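Local coordinates for protein aminotransferase, class IV (Brucella abortus, PDB 4TVI) that probably catalyses the PLP-dependent transfer of the amino group between leucine, isoleucine or valine and 2-oxoglutarate, as a branched-chain amino-acid aminotransferase, at residues Gln56-Leu60 and Thr135-Leu139; Gly61-Phe65 and Ser88-Leu94; Ala68-Glu72 and Ala151-Val155; Arg123-Glu129 and Ser142-Cys148; Asn188-Leu192 and Thr215-Asn219. One frame throughout, in Å; residues are numbered along the deposited sequence.

Helix 56-60 opens contact 1, which the loop 135-139 closes. Contact 2 opens just after the helix, at 61-65, and closes at 88-94, wholly within the span of contact 1. Contact 3 opens at 68-72 and closes late, at 151-155, so it crosses both contact 1 and contact 2. Contact 4 pairs strands 120-128 and 143-151. It lies inside the span of contact 3 and crosses contact 1. Contacts 1, 2 and 4 gather round one end of the five-stranded sheet. Contact 3 ties that sheet to the linker into the nine-stranded sheet. Contact 5 follows separately, and its helix packs against contact 1 of the second subunit.

Contact 1: Gln56-Leu60 and Thr135-Leu139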
# COMPACT_ATOMS: atom_id res chain seq x y z
N GLN A 56 -8.04 -4.20 -9.84
CA GLN A 56 -7.36 -4.87 -8.74
C GLN A 56 -6.45 -3.88 -8.00
O GLN A 56 -6.42 -3.85 -6.78
CB GLN A 56 -6.54 -6.06 -9.25
CG GLN A 56 -5.95 -6.96 -8.17
CD GLN A 56 -4.58 -6.51 -7.68
OE1 GLN A 56 -4.01 -5.54 -8.19
NE2 GLN A 56 -4.05 -7.20 -6.68
N ALA A 57 -5.72 -3.08 -8.76
CA ALA A 57 -4.76 -2.15 -8.18
C ALA A 57 -5.44 -1.11 -7.29
O ALA A 57 -4.86 -0.62 -6.32
CB ALA A 57 -3.97 -1.46 -9.27
N THR A 58 -6.68 -0.77 -7.63
CA THR A 58 -7.36 0.31 -6.94
C THR A 58 -7.58 -0.00 -5.45
O THR A 58 -7.31 0.84 -4.59
CB THR A 58 -8.71 0.61 -7.62
OG1 THR A 58 -8.46 1.04 -8.97
CG2 THR A 58 -9.46 1.69 -6.87
N TRP A 59 -8.05 -1.21 -5.13
CA TRP A 59 -8.34 -1.51 -3.73
C TRP A 59 -7.47 -2.62 -3.15
O TRP A 59 -7.65 -3.00 -2.00
CB TRP A 59 -9.82 -1.86 -3.56
CG TRP A 59 -10.30 -3.03 -4.37
CD1 TRP A 59 -10.43 -3.09 -5.73
CD2 TRP A 59 -10.77 -4.28 -3.87
NE1 TRP A 59 -10.93 -4.31 -6.10
CE2 TRP A 59 -11.15 -5.06 -4.98
CE3 TRP A 59 -10.91 -4.82 -2.58
CZ2 TRP A 59 -11.65 -6.36 -4.84
CZ3 TRP A 59 -11.40 -6.11 -2.45
CH2 TRP A 59 -11.77 -6.86 -3.57
N LEU A 60 -6.50 -3.12 -3.92
CA LEU A 60 -5.62 -4.17 -3.42
C LEU A 60 -4.13 -3.80 -3.59
O LEU A 60 -3.24 -4.57 -3.23
CB LEU A 60 -5.95 -5.50 -4.11
CG LEU A 60 -7.34 -6.05 -3.74
CD1 LEU A 60 -7.74 -7.24 -4.60
CD2 LEU A 60 -7.44 -6.41 -2.24
N THR A 135 -8.16 -13.53 -6.15
CA THR A 135 -8.64 -12.15 -6.13
C THR A 135 -7.58 -11.16 -5.63
O THR A 135 -7.31 -10.15 -6.28
CB THR A 135 -9.91 -11.98 -5.27
OG1 THR A 135 -10.88 -12.97 -5.64
CG2 THR A 135 -10.50 -10.59 -5.44
N VAL A 136 -6.98 -11.44 -4.47
CA VAL A 136 -6.00 -10.53 -3.89
C VAL A 136 -4.71 -10.44 -4.69
O VAL A 136 -4.18 -9.34 -4.90
CB VAL A 136 -5.68 -10.93 -2.43
CG1 VAL A 136 -4.46 -10.19 -1.91
CG2 VAL A 136 -6.89 -10.69 -1.54
N ALA A 137 -4.19 -11.57 -5.14
CA ALA A 137 -2.95 -11.59 -5.92
C ALA A 137 -3.18 -11.11 -7.35
O ALA A 137 -4.15 -11.52 -8.00
CB ALA A 137 -2.34 -12.98 -5.93
N PRO A 138 -2.30 -10.23 -7.85
CA PRO A 138 -2.43 -9.66 -9.19
C PRO A 138 -2.27 -10.69 -10.31
O PRO A 138 -1.44 -11.59 -10.21
CB PRO A 138 -1.30 -8.63 -9.25
CG PRO A 138 -0.30 -9.11 -8.27
CD PRO A 138 -1.10 -9.73 -7.15
N LEU A 139 -3.07 -10.56 -11.36
CA LEU A 139 -2.86 -11.33 -12.57
C LEU A 139 -1.85 -10.56 -13.43
O LEU A 139 -2.18 -9.51 -13.98
CB LEU A 139 -4.18 -11.54 -13.33
CG LEU A 139 -4.14 -12.36 -14.62
CD1 LEU A 139 -3.68 -13.78 -14.33
CD2 LEU A 139 -5.51 -12.37 -15.28
O HOH W 1 -2.65 -7.39 -3.57
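Gln-56 reaches across to the backbone of Val-136 with the nitrogen of its side-chain amide. Gln-56 NE2 donates to Val-136 O at 2.8 Å, and the bond is bent, with an angle of 136° at the hydrogen. The acceptor lies in the amide plane of Gln-56, but NE2 stands above the carbonyl plane of Val-136. Gln-56 CG is anti to the backbone N (chi1 -172°), and a bend at chi2 (-88°) turns the amide toward the loop. Gln-56 OE1 is held by Ser-62 OG, so both ends of the amide are fixed. Gln-56 NE2 also passes 3.9 Å from Pro-138 CD. A water donates to both Val-136 O and Leu-60 O and gives the Val-136 carbonyl a second donor. These bonds join the short helix 56-60 to the long loop between strands 120-128 and 143-151, in the smaller domain of the class IV aminotransferase fold. Next to these bonds, Leu-60 CD1 lies 3.4 Å from Thr-135 O, and Leu-60 CD2 meets Val-136 CG2 at 4.4 Å. Leu-60 CG covers one face of the neighbouring Trp-59 ring, near the centre. Trp-59 CH2 approaches Thr-135 CG2 obliquely, at 4.4 Å. Trp-59 also makes a cation-pi contact with Arg-123 of the second subunit, while Leu-192 of that subunit packs on Val-136.

Contact 2: Gly61-Phe65 and Ser88-Leu94; sequences GSLVF and SARALGL
A Schellman motif at Gly-93 ends helix 78-91 where it packs on the start of strand 64-70, with Val-64 set against Ser-88, Ala-89 and Leu-92. Leu-94 N donates to Ala-89 O at 2.9 Å, and Gly-93 N to Arg-90 O at 3.0 Å. Gly-93 has positive phi (78°), as expected of the C-prime residue. Leu-92 N also reaches Ala-89 O, from the opposite face of the carbonyl plane, so this oxygen is gripped twice.

Val-64 is the main apolar partner. Val-64 CG1 lies 3.4 Å from Ser-88 O and 3.6 Å from Leu-92 CG. Val-64 CG2 touches Ala-89 CB at 4.0 Å. At chi1 -61°, CG2 stands between the backbone N and the carbonyl carbon, and from there it faces the first turn of the segment while CG1 faces Leu-92. The Val-64 and Leu-92 side chains run antiparallel past one another, so Val-64 CG1 comes nearest to Leu-92 at its branch point. Leu-94 folds back after the glycine, and Leu-94 CD1 rests 3.5 Å from Ser-62 O. No direct hydrogen bond crosses the contact. A water lies between Phe-65 O and Ser-88 OG, but its approach to the hydroxyl is doubtfully short.

Ser-88 OG hydrogen-bonds the backbone N of residue 180, the lysine that carries PLP. Leu-92 packs on Ala-179 and Ala-181 on either side of that lysine in sequence. The helix end therefore borders the internal-aldimine lysine of a class IV, or fold-type IV, aminotransferase.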
# COMPACT_ATOMS: atom_id res chain seq x y z
N GLY A 61 -3.88 -2.61 -4.15
CA GLY A 61 -2.61 -1.92 -4.00
C GLY A 61 -1.37 -2.27 -4.81
O GLY A 61 -0.26 -2.05 -4.35
N SER A 62 -1.53 -2.78 -6.03
CA SER A 62 -0.38 -3.30 -6.76
C SER A 62 0.42 -2.28 -7.58
O SER A 62 1.39 -2.64 -8.23
CB SER A 62 -0.84 -4.43 -7.69
OG SER A 62 -1.79 -3.96 -8.63
N LEU A 63 0.05 -1.00 -7.53
CA LEU A 63 0.70 -0.00 -8.39
C LEU A 63 2.12 0.34 -7.95
O LEU A 63 2.39 0.59 -6.77
CB LEU A 63 -0.13 1.28 -8.47
CG LEU A 63 0.33 2.33 -9.50
CD1 LEU A 63 -0.86 3.06 -10.15
CD2 LEU A 63 1.28 3.35 -8.88
N VAL A 64 3.03 0.37 -8.92
CA VAL A 64 4.39 0.84 -8.69
C VAL A 64 4.62 2.10 -9.52
O VAL A 64 3.90 2.35 -10.49
CB VAL A 64 5.44 -0.21 -9.07
CG1 VAL A 64 5.27 -1.44 -8.22
CG2 VAL A 64 5.34 -0.56 -10.54
N PHE A 65 5.63 2.87 -9.15
CA PHE A 65 5.92 4.11 -9.86
C PHE A 65 7.40 4.45 -9.78
O PHE A 65 8.14 3.87 -8.99
CB PHE A 65 5.09 5.26 -9.27
CG PHE A 65 5.51 5.68 -7.89
CD1 PHE A 65 5.09 4.97 -6.78
CD2 PHE A 65 6.34 6.78 -7.71
CE1 PHE A 65 5.48 5.35 -5.51
CE2 PHE A 65 6.73 7.17 -6.44
CZ PHE A 65 6.30 6.45 -5.34
N SER A 88 10.60 -2.54 -10.24
CA SER A 88 9.55 -2.42 -9.23
C SER A 88 8.31 -3.20 -9.63
O SER A 88 7.68 -3.84 -8.79
CB SER A 88 9.18 -0.95 -9.00
OG SER A 88 10.26 -0.22 -8.45
N ALA A 89 7.97 -3.15 -10.92
CA ALA A 89 6.80 -3.87 -11.41
C ALA A 89 6.94 -5.37 -11.14
O ALA A 89 6.05 -6.00 -10.59
CB ALA A 89 6.57 -3.61 -12.89
N ARG A 90 8.08 -5.93 -11.54
CA ARG A 90 8.33 -7.35 -11.33
C ARG A 90 8.37 -7.70 -9.84
O ARG A 90 7.91 -8.76 -9.44
CB ARG A 90 9.63 -7.77 -12.02
CG ARG A 90 9.49 -7.88 -13.55
CD ARG A 90 10.75 -8.42 -14.20
NE ARG A 90 11.78 -7.40 -14.29
CZ ARG A 90 11.98 -6.64 -15.37
NH1 ARG A 90 11.22 -6.81 -16.44
NH2 ARG A 90 12.94 -5.73 -15.37
N ALA A 91 8.89 -6.78 -9.02
CA ALA A 91 8.95 -7.00 -7.58
C ALA A 91 7.56 -7.05 -6.96
O ALA A 91 7.37 -7.56 -5.86
CB ALA A 91 9.79 -5.92 -6.91
N LEU A 92 6.57 -6.53 -7.69
CA LEU A 92 5.19 -6.54 -7.23
C LEU A 92 4.35 -7.58 -7.96
O LEU A 92 3.12 -7.57 -7.87
CB LEU A 92 4.57 -5.14 -7.38
CG LEU A 92 4.41 -4.27 -6.12
CD1 LEU A 92 3.49 -4.94 -5.12
CD2 LEU A 92 5.74 -3.99 -5.48
N GLY A 93 5.00 -8.48 -8.69
CA GLY A 93 4.28 -9.55 -9.36
C GLY A 93 3.60 -9.12 -10.65
O GLY A 93 2.70 -9.79 -11.15
N LEU A 94 4.02 -7.98 -11.18
CA LEU A 94 3.49 -7.50 -12.45
C LEU A 94 4.38 -7.93 -13.59
O LEU A 94 5.51 -8.36 -13.37
CB LEU A 94 3.34 -5.98 -12.44
CG LEU A 94 2.57 -5.41 -11.25
CD1 LEU A 94 2.55 -3.89 -11.30
CD2 LEU A 94 1.16 -5.97 -11.22
O HOH W 2 10.03 1.98 -9.68

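Contact 3: Ala68-Glu72 and Ala151-Val155; sequences ARLFE and AIPMV
Met-154 meets Phe-71 and Arg-69 where the chain leaves the five-stranded antiparallel sheet. Its segment, 151-155, belongs to the linker that runs from strand 143-151 to strand 160-164, in the nine-stranded sheet. The contact thus lies at the junction of the two domains of the class IV aminotransferase fold.

The Met-154 side chain can be followed outward. Met-154 CB rests 3.7 Å from Phe-71 CB. Met-154 CG keeps to the same neighbour and also nears the ring atom Phe-71 CG, at 4.1 Å. Met-154 SD lies 3.7 Å from Arg-69 NH2, oblique to the guanidinium. Met-154 CE ends over one face of the Phe-71 ring, 4.0 Å from its centroid and 14° off the normal. This is a CH-pi contact. The sulfur itself is oblique to the ring, and together they form a Met-aromatic contact. Met-154 CG is anti to the backbone N (chi1 -173°), and the chain bends at chi2 (73°), which lets the methyl swing over the ring.

Beside the sulfur, the guanidinium is held by polar bonds. Arg-69 NE donates to Met-279 O, outside the two segments. Met-154 also touches Lys-281 of strand 281-288, as do Arg-69 and Phe-71, so Lys-281 of the larger sheet and Met-279 just before its strand meet this spot. The other end of the guanidinium grips a single linker carbonyl end-on. Ile-152 O lies in the guanidinium plane; Arg-69 NH1 donates to it at 2.9 Å, and Arg-69 NH2, from above the carbonyl plane, at 3.0 Å.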
# COMPACT_ATOMS: atom_id res chain seq x y z
N ALA A 68 11.42 10.66 -12.73
CA ALA A 68 12.56 11.33 -13.35
C ALA A 68 12.27 12.83 -13.45
O ALA A 68 11.16 13.28 -13.14
CB ALA A 68 12.84 10.74 -14.72
N ARG A 69 13.25 13.60 -13.90
CA ARG A 69 13.11 15.06 -13.90
C ARG A 69 13.68 15.71 -15.15
O ARG A 69 14.81 15.42 -15.55
CB ARG A 69 13.79 15.65 -12.66
CG ARG A 69 13.32 17.05 -12.29
CD ARG A 69 11.98 17.04 -11.57
NE ARG A 69 11.75 18.27 -10.83
CZ ARG A 69 11.09 19.32 -11.31
NH1 ARG A 69 10.59 19.28 -12.54
NH2 ARG A 69 10.93 20.41 -10.57
N LEU A 70 12.90 16.58 -15.77
CA LEU A 70 13.41 17.47 -16.81
C LEU A 70 13.62 18.86 -16.21
O LEU A 70 12.69 19.44 -15.66
CB LEU A 70 12.44 17.55 -17.99
CG LEU A 70 12.71 18.69 -18.98
CD1 LEU A 70 14.04 18.48 -19.71
CD2 LEU A 70 11.55 18.85 -19.97
N PHE A 71 14.84 19.36 -16.27
CA PHE A 71 15.12 20.71 -15.78
C PHE A 71 16.30 21.32 -16.52
O PHE A 71 17.28 20.63 -16.81
CB PHE A 71 15.37 20.70 -14.26
CG PHE A 71 16.65 20.01 -13.87
CD1 PHE A 71 16.68 18.65 -13.63
CD2 PHE A 71 17.83 20.74 -13.72
CE1 PHE A 71 17.86 18.01 -13.27
CE2 PHE A 71 19.01 20.11 -13.35
CZ PHE A 71 19.02 18.75 -13.12
N GLU A 72 16.20 22.61 -16.83
CA GLU A 72 17.25 23.32 -17.55
C GLU A 72 17.67 22.59 -18.83
O GLU A 72 18.83 22.65 -19.25
CB GLU A 72 18.46 23.54 -16.64
CG GLU A 72 18.13 24.36 -15.40
CD GLU A 72 19.23 24.37 -14.37
OE1 GLU A 72 20.41 24.13 -14.74
OE2 GLU A 72 18.92 24.60 -13.18
N ALA A 151 4.21 19.67 -15.41
CA ALA A 151 5.04 20.86 -15.43
C ALA A 151 5.26 21.38 -14.01
O ALA A 151 4.34 21.90 -13.37
CB ALA A 151 4.42 21.93 -16.30
N ILE A 152 6.47 21.20 -13.50
CA ILE A 152 6.85 21.74 -12.20
C ILE A 152 8.18 22.48 -12.29
O ILE A 152 9.20 21.86 -12.60
CB ILE A 152 6.96 20.64 -11.14
CG1 ILE A 152 5.64 19.85 -11.06
CG2 ILE A 152 7.33 21.24 -9.78
CD1 ILE A 152 5.61 18.80 -9.98
N PRO A 153 8.17 23.80 -12.05
CA PRO A 153 9.40 24.59 -12.15
C PRO A 153 10.48 24.09 -11.18
O PRO A 153 10.18 23.81 -10.02
CB PRO A 153 8.94 26.00 -11.79
CG PRO A 153 7.49 26.02 -12.12
CD PRO A 153 7.00 24.64 -11.77
N MET A 154 11.71 24.00 -11.66
CA MET A 154 12.83 23.59 -10.82
C MET A 154 13.38 24.80 -10.08
O MET A 154 14.05 25.65 -10.66
CB MET A 154 13.93 22.94 -11.66
CG MET A 154 15.06 22.32 -10.86
SD MET A 154 14.53 20.80 -10.04
CE MET A 154 16.07 19.90 -9.98
N VAL A 155 13.06 24.88 -8.79
CA VAL A 155 13.46 26.01 -7.96
C VAL A 155 14.57 25.64 -6.99
O VAL A 155 14.63 24.51 -6.51
CB VAL A 155 12.26 26.56 -7.16

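Contact 4: Arg123-Glu129 and Ser142-Cys148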
# COMPACT_ATOMS: atom_id res chain seq x y z
N ARG A 123 6.60 10.69 -14.15
CA ARG A 123 6.22 9.54 -13.32
C ARG A 123 5.64 8.39 -14.14
O ARG A 123 4.47 8.42 -14.52
CB ARG A 123 5.22 9.94 -12.23
CG ARG A 123 4.82 8.77 -11.31
CD ARG A 123 3.90 9.20 -10.16
NE ARG A 123 2.64 9.76 -10.65
CZ ARG A 123 2.34 11.05 -10.62
NH1 ARG A 123 3.22 11.91 -10.12
NH2 ARG A 123 1.18 11.48 -11.08
N PRO A 124 6.46 7.36 -14.42
CA PRO A 124 5.98 6.10 -15.00
C PRO A 124 5.22 5.28 -13.96
O PRO A 124 5.60 5.30 -12.79
CB PRO A 124 7.27 5.38 -15.41
CG PRO A 124 8.36 6.40 -15.30
CD PRO A 124 7.92 7.36 -14.25
N MET A 125 4.17 4.58 -14.37
CA MET A 125 3.37 3.79 -13.44
C MET A 125 2.91 2.46 -14.04
O MET A 125 2.44 2.42 -15.18
CB MET A 125 2.16 4.59 -12.97
CG MET A 125 2.50 5.78 -12.07
SD MET A 125 1.07 6.79 -11.66
CE MET A 125 0.63 7.42 -13.28
N TYR A 126 3.05 1.39 -13.27
CA TYR A 126 2.55 0.07 -13.64
C TYR A 126 1.59 -0.42 -12.56
O TYR A 126 1.80 -0.13 -11.38
CB TYR A 126 3.68 -0.95 -13.76
CG TYR A 126 4.52 -0.92 -15.01
CD1 TYR A 126 3.96 -1.16 -16.26
CD2 TYR A 126 5.89 -0.74 -14.92
CE1 TYR A 126 4.75 -1.16 -17.40
CE2 TYR A 126 6.68 -0.75 -16.05
CZ TYR A 126 6.11 -0.96 -17.29
OH TYR A 126 6.92 -0.96 -18.41
N TRP A 127 0.57 -1.17 -12.95
CA TRP A 127 -0.39 -1.73 -12.00
C TRP A 127 -1.17 -2.89 -12.62
O TRP A 127 -1.22 -3.03 -13.85
CB TRP A 127 -1.35 -0.66 -11.51
CG TRP A 127 -2.32 -0.20 -12.56
CD1 TRP A 127 -3.58 -0.69 -12.78
CD2 TRP A 127 -2.10 0.81 -13.56
NE1 TRP A 127 -4.16 -0.03 -13.84
CE2 TRP A 127 -3.27 0.89 -14.34
CE3 TRP A 127 -1.02 1.65 -13.86
CZ2 TRP A 127 -3.40 1.79 -15.40
CZ3 TRP A 127 -1.15 2.55 -14.92
CH2 TRP A 127 -2.33 2.60 -15.67
N ALA A 128 -1.79 -3.71 -11.79
CA ALA A 128 -2.61 -4.81 -12.29
C ALA A 128 -4.07 -4.41 -12.39
O ALA A 128 -4.62 -3.83 -11.45
CB ALA A 128 -2.46 -6.04 -11.40
N GLU A 129 -4.70 -4.71 -13.52
CA GLU A 129 -6.12 -4.45 -13.68
C GLU A 129 -6.98 -5.56 -13.06
O GLU A 129 -8.09 -5.31 -12.60
CB GLU A 129 -6.50 -4.30 -15.16
CG GLU A 129 -6.21 -2.93 -15.74
CD GLU A 129 -7.10 -1.86 -15.15
OE1 GLU A 129 -8.23 -2.19 -14.72
OE2 GLU A 129 -6.68 -0.68 -15.13
N SER A 142 -2.42 -8.89 -16.72
CA SER A 142 -3.36 -7.77 -16.74
C SER A 142 -2.67 -6.45 -16.42
O SER A 142 -3.33 -5.43 -16.20
CB SER A 142 -4.51 -8.01 -15.76
OG SER A 142 -4.07 -7.86 -14.42
N THR A 143 -1.34 -6.46 -16.41
CA THR A 143 -0.55 -5.26 -16.14
C THR A 143 -0.81 -4.18 -17.18
O THR A 143 -0.85 -4.45 -18.38
CB THR A 143 0.96 -5.57 -16.10
OG1 THR A 143 1.23 -6.50 -15.04
CG2 THR A 143 1.77 -4.31 -15.85
N ASP A 144 -1.03 -2.95 -16.71
CA ASP A 144 -1.18 -1.81 -17.61
C ASP A 144 -0.20 -0.70 -17.23
O ASP A 144 0.41 -0.74 -16.17
CB ASP A 144 -2.62 -1.29 -17.59
CG ASP A 144 -3.02 -0.61 -18.89
OD1 ASP A 144 -2.13 -0.37 -19.74
OD2 ASP A 144 -4.22 -0.33 -19.07
N PHE A 145 -0.08 0.30 -18.10
CA PHE A 145 0.93 1.34 -17.94
C PHE A 145 0.35 2.73 -18.13
O PHE A 145 -0.60 2.93 -18.90
CB PHE A 145 2.06 1.10 -18.94
CG PHE A 145 3.09 2.19 -18.99
CD1 PHE A 145 4.13 2.23 -18.07
CD2 PHE A 145 3.05 3.16 -19.98
CE1 PHE A 145 5.08 3.23 -18.12
CE2 PHE A 145 4.01 4.16 -20.04
CZ PHE A 145 5.02 4.20 -19.11
N ALA A 146 0.92 3.70 -17.43
CA ALA A 146 0.63 5.10 -17.70
C ALA A 146 1.86 5.94 -17.36
O ALA A 146 2.58 5.65 -16.41
CB ALA A 146 -0.58 5.57 -16.91
N LEU A 147 2.10 6.97 -18.18
CA LEU A 147 3.23 7.86 -17.97
C LEU A 147 2.73 9.29 -17.78
O LEU A 147 2.23 9.91 -18.72
CB LEU A 147 4.20 7.79 -19.15
CG LEU A 147 5.44 8.67 -19.09
CD1 LEU A 147 6.27 8.35 -17.85
CD2 LEU A 147 6.26 8.48 -20.35
N CYS A 148 2.85 9.80 -16.57
CA CYS A 148 2.31 11.12 -16.25
C CYS A 148 3.40 12.18 -16.16
O CYS A 148 4.34 12.06 -15.37
CB CYS A 148 1.53 11.05 -14.92
SG CYS A 148 0.69 12.58 -14.47
O HOH W 3 -6.18 0.37 -17.48
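Arg-123 to Ala-128 pairs with Thr-143 to Cys-148 as antiparallel strands, their axes 4.6 Å apart. They are consecutive in the chain and form a long-looped beta hairpin in the five-stranded sheet of the smaller domain. Arg-123, Met-125 and Trp-127 form hydrogen-bonded pairs with Cys-148, Ala-146 and Asp-144. Beyond them Glu-129 N donates to Ser-142 O at 3.1 Å.

Pro-124, Tyr-126, Phe-145 and Leu-147 share the face covered by helix 100-111. Phe-145 CD1 sits over the Tyr-126 ring, 3.5 Å from Tyr-126 CE1, with the two planes 55° apart. Pro-124 and Leu-147 run alongside each other, Pro-124 CG to Leu-147 CD1 3.8 Å.

On the other face, the Trp-127 indole lies across the partner strand. Its CG stands between the backbone N and carbonyl carbon (chi1 70°). Asp-144 CB makes a CH-pi contact with the six-membered ring, and Ala-146 CB meets the ring edge at CH2. Arg-123 NH2 hydrogen-bonds Ala-53 O of the second subunit. Glu-129 OE1 is hydrogen-bonded to Ser-55 OG, and Glu-129 OE2 forms a salt bridge with Arg-49 of the second subunit. The same carboxylate fixes the indole: Trp-127 NE1 donates to Glu-129 OE2 at 2.9 Å, almost straight at 170°.

Contact 5: Asn188-Leu192 and Thr215-Asn219; sequences NARML and TATSN
Asn-188 ND2 donates to Ala-216 O at 2.7 Å, nearly straight at 173°. The oxygen lies in the amide plane of Asn-188, but ND2 stands above the carbonyl plane of Ala-216. Asn-188 CG is anti to the carbonyl carbon (chi1 -60°), which brings the amide to the side of the helix facing the loop. The bond joins helix 185-198 to the connection between strands 212-215 and 219-224, in the larger domain. The sequence around this loop is consistent with the class IV aminotransferase signature.

Beside the bond, Ala-216 CB fits against the helix. Ala-216 CB lies 3.8 Å from Leu-192 CD2 and 4.2 Å from Met-191 CB. Leu-192 crosses Thr-217 at about a right angle. Leu-192 CD1, the other methyl, meets Thr-217 CG2 at 3.7 Å. Val-136 of the second subunit packs on Asn-188, and Pro-138 of that subunit on Ala-189.

Asn-202 of strand 202-206 holds the loop with both ends of its amide: OD1 accepts from Ala-216 N, and ND2 bonds Thr-217 OG1. Within the loop, Thr-215 OG1 and Ser-218 OG share a hydrogen bond of 3.0 Å. Thr-215 also forms an ST turn, in which Thr-217 N donates to Thr-215 OG1 at 3.1 Å.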
# COMPACT_ATOMS: atom_id res chain seq x y z
N ASN A 188 5.01 6.41 5.20
CA ASN A 188 5.72 7.67 5.06
C ASN A 188 4.83 8.86 5.38
O ASN A 188 5.27 9.84 5.99
CB ASN A 188 6.25 7.83 3.62
CG ASN A 188 7.21 6.72 3.23
OD1 ASN A 188 6.84 5.55 3.17
ND2 ASN A 188 8.45 7.09 2.94
N ALA A 189 3.57 8.75 4.98
CA ALA A 189 2.59 9.82 5.16
C ALA A 189 2.33 10.14 6.62
O ALA A 189 2.36 11.30 7.03
CB ALA A 189 1.28 9.46 4.45
N ARG A 190 2.07 9.10 7.42
CA ARG A 190 1.81 9.31 8.84
C ARG A 190 3.05 9.88 9.56
O ARG A 190 2.91 10.66 10.50
CB ARG A 190 1.32 8.02 9.51
CG ARG A 190 2.23 6.82 9.39
CD ARG A 190 1.65 5.60 10.12
NE ARG A 190 2.60 4.49 10.16
CZ ARG A 190 2.46 3.41 10.92
NH1 ARG A 190 1.42 3.28 11.74
NH2 ARG A 190 3.39 2.46 10.89
N MET A 191 4.24 9.50 9.11
CA MET A 191 5.47 10.08 9.66
C MET A 191 5.49 11.58 9.39
O MET A 191 5.84 12.38 10.26
CB MET A 191 6.71 9.43 9.05
CG MET A 191 6.87 7.95 9.36
SD MET A 191 8.21 7.24 8.38
CE MET A 191 8.13 5.52 8.87
N LEU A 192 5.13 11.96 8.17
CA LEU A 192 5.09 13.36 7.78
C LEU A 192 4.03 14.10 8.58
O LEU A 192 4.26 15.22 9.04
CB LEU A 192 4.82 13.49 6.28
CG LEU A 192 6.00 13.08 5.40
CD1 LEU A 192 5.57 12.93 3.96
CD2 LEU A 192 7.12 14.09 5.51
N THR A 215 14.99 9.92 5.19
CA THR A 215 13.91 10.77 5.67
C THR A 215 12.60 10.12 5.25
O THR A 215 12.61 9.05 4.65
CB THR A 215 14.01 12.22 5.15
OG1 THR A 215 13.39 12.31 3.86
CG2 THR A 215 15.47 12.67 5.05
N ALA A 216 11.48 10.77 5.54
CA ALA A 216 10.19 10.21 5.18
C ALA A 216 9.92 10.30 3.68
O ALA A 216 8.98 9.69 3.18
CB ALA A 216 9.08 10.89 5.96
N THR A 217 10.74 11.08 2.97
CA THR A 217 10.51 11.30 1.54
C THR A 217 11.74 11.08 0.65
O THR A 217 11.63 11.16 -0.58
CB THR A 217 10.04 12.75 1.27
OG1 THR A 217 11.08 13.66 1.66
CG2 THR A 217 8.76 13.06 2.04
N SER A 218 12.90 10.84 1.25
CA SER A 218 14.14 10.87 0.48
C SER A 218 15.34 10.29 1.22
O SER A 218 15.37 10.26 2.44
CB SER A 218 14.44 12.31 0.10
OG SER A 218 14.57 13.11 1.26
N ASN A 219 16.35 9.88 0.46
CA ASN A 219 17.62 9.44 1.04
C ASN A 219 18.26 10.58 1.82
O ASN A 219 18.06 11.74 1.49
CB ASN A 219 18.58 8.95 -0.05
CG ASN A 219 18.13 7.64 -0.66
OD1 ASN A 219 17.93 7.55 -1.87
ND2 ASN A 219 17.98 6.62 0.18